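Local coordinates for protein acetyl-CoA acetyltransferase (Elizabethkingia anophelis NUHP1, PDB 6BN2) that probably catalyses the reversible condensation of two acetyl-CoA molecules to acetoacetyl-CoA, as a thiolase that forms an acyl-enzyme on a cysteine, at residues Y175-R179 and E180-A184. Numbering follows the deposited sequence. Where two conformers were deposited one is given.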
loop_
_atom_site.group_PDB
_atom_site.type_symbol
_atom_site.label_atom_id
_atom_site.label_comp_id
_atom_site.label_asym_id
_atom_site.label_seq_id
_atom_site.Cartn_x
_atom_site.Cartn_y
_atom_site.Cartn_z
ATOM N N TYR A 175 -11.500 30.065 5.943
ATOM C CA TYR A 175 -11.039 30.283 7.308
ATOM C C TYR A 175 -10.393 31.652 7.511
ATOM O O TYR A 175 -9.820 31.906 8.578
ATOM C CB TYR A 175 -10.102 29.143 7.720
ATOM C CG TYR A 175 -10.912 27.916 8.053
ATOM C CD1 TYR A 175 -11.515 27.785 9.299
ATOM C CD2 TYR A 175 -11.130 26.919 7.113
ATOM C CE1 TYR A 175 -12.302 26.680 9.604
ATOM C CE2 TYR A 175 -11.913 25.807 7.415
ATOM C CZ TYR A 175 -12.486 25.696 8.663
ATOM O OH TYR A 175 -13.269 24.605 8.979
ATOM N N ASN A 176 -10.507 32.543 6.524
ATOM C CA ASN A 176 -10.021 33.924 6.617
ATOM C C ASN A 176 -8.551 33.964 7.031
ATOM O O ASN A 176 -8.153 34.639 7.990
ATOM C CB ASN A 176 -10.883 34.756 7.571
ATOM C CG ASN A 176 -10.617 36.251 7.444
ATOM O OD1 ASN A 176 -10.193 36.733 6.392
ATOM N ND2 ASN A 176 -10.864 36.990 8.520
ATOM N N ILE A 177 -7.732 33.237 6.279
ATOM C CA ILE A 177 -6.291 33.194 6.492
ATOM C C ILE A 177 -5.643 33.948 5.341
ATOM O O ILE A 177 -5.751 33.534 4.185
ATOM C CB ILE A 177 -5.781 31.754 6.578
ATOM C CG1 ILE A 177 -6.495 31.053 7.747
ATOM C CG2 ILE A 177 -4.262 31.756 6.741
ATOM C CD1 ILE A 177 -6.370 29.542 7.742
ATOM N N THR A 178 -4.983 35.053 5.652
ATOM C CA THR A 178 -4.539 35.981 4.623
ATOM C C THR A 178 -3.165 35.606 4.074
ATOM O O THR A 178 -2.425 34.808 4.649
ATOM C CB THR A 178 -4.489 37.405 5.178
ATOM O OG1 THR A 178 -3.460 37.497 6.173
ATOM C CG2 THR A 178 -5.825 37.791 5.806
ATOM N N ARG A 179 -2.823 36.235 2.944
ATOM C CA ARG A 179 -1.478 36.121 2.382
ATOM C C ARG A 179 -0.414 36.490 3.411
ATOM O O ARG A 179 0.591 35.784 3.570
ATOM C CB ARG A 179 -1.378 37.016 1.140
ATOM C CG ARG A 179 0.042 37.390 0.700
ATOM C CD ARG A 179 0.755 36.170 0.158
ATOM N NE ARG A 179 2.112 36.460 -0.319
ATOM C CZ ARG A 179 2.405 36.834 -1.561
ATOM N NH1 ARG A 179 1.436 37.004 -2.457
ATOM N NH2 ARG A 179 3.666 37.041 -1.910
ATOM N N GLU A 180 -0.622 37.602 4.123
ATOM C CA GLU A 180 0.371 38.046 5.097
ATOM C C GLU A 180 0.534 37.036 6.225
ATOM O O GLU A 180 1.655 36.785 6.685
ATOM C CB GLU A 180 -0.018 39.414 5.660
ATOM C CG GLU A 180 0.089 40.564 4.658
ATOM C CD GLU A 180 -1.045 40.618 3.628
ATOM O OE1 GLU A 180 -2.060 39.885 3.763
ATOM O OE2 GLU A 180 -0.911 41.413 2.670
ATOM N N GLU A 181 -0.573 36.441 6.684
ATOM C CA GLU A 181 -0.471 35.444 7.748
ATOM C C GLU A 181 0.251 34.194 7.267
ATOM O O GLU A 181 1.059 33.618 8.007
ATOM C CB GLU A 181 -1.864 35.091 8.280
ATOM C CG GLU A 181 -2.505 36.247 9.050
ATOM C CD GLU A 181 -4.020 36.118 9.209
ATOM O OE1 GLU A 181 -4.638 35.201 8.611
ATOM O OE2 GLU A 181 -4.606 36.951 9.933
ATOM N N GLN A 182 -0.034 33.753 6.036
ATOM C CA GLN A 182 0.654 32.589 5.490
ATOM C C GLN A 182 2.144 32.858 5.337
ATOM O O GLN A 182 2.977 31.987 5.617
ATOM C CB GLN A 182 0.037 32.204 4.147
ATOM C CG GLN A 182 -1.382 31.688 4.286
ATOM C CD GLN A 182 -2.038 31.429 2.950
ATOM O OE1 GLN A 182 -1.448 30.802 2.070
ATOM N NE2 GLN A 182 -3.265 31.906 2.790
ATOM N N ASP A 183 2.499 34.062 4.885
ATOM C CA ASP A 183 3.912 34.395 4.739
ATOM C C ASP A 183 4.614 34.433 6.091
ATOM O O ASP A 183 5.753 33.971 6.214
ATOM C CB ASP A 183 4.064 35.730 4.007
ATOM C CG ASP A 183 3.891 35.588 2.502
ATOM O OD1 ASP A 183 3.775 34.434 2.017
ATOM O OD2 ASP A 183 3.869 36.625 1.803
ATOM N N ALA A 184 3.954 34.980 7.113
ATOM C CA ALA A 184 4.558 35.018 8.442
ATOM C C ALA A 184 4.753 33.613 8.990
ATOM O O ALA A 184 5.784 33.319 9.612
ATOM C CB ALA A 184 3.698 35.860 9.390
HETATM O O HOH W 1 -7.253 36.693 9.382
#
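A capping box formed by T178 and E181 starts helix 179-198. T178 OG1 accepts from E181 N at 3.1 Å, and E181 returns the bond through OE1, which takes T178 N at 3.0 Å from above its carboxylate plane. A chi1 of 67° sets T178 OG1 between its backbone N and carbonyl carbon, facing the E181 N-H, while E181 runs extended beyond CG, back along the incoming chain. Its other oxygen, OE2, accepts a hydrogen bond from a water that also donates to N176 O, tying the preceding loop to the cap. One residue further on, Q182 NE2 donates a hydrogen bond to I177 O, 3.3 Å away, from above the carbonyl plane, and its CG packs on I177 CG2. In the first turn, R179 bends at chi2 (69°) and brings NE to D183 OD2, 2.8 Å away on the syn side, donating a hydrogen bond within a salt bridge; the guanidinium and carboxylate planes stand 81° apart. D183 OD1 is held separately by N253, and R179 NH2 by the carbonyls of I235 and L238, which fixes both ends of the salt bridge. The cap joins the loop after helix 169-174 to helix 179-198, and I177 (on L332 and A333) and Q182 (on V329) pack against helix 328-338.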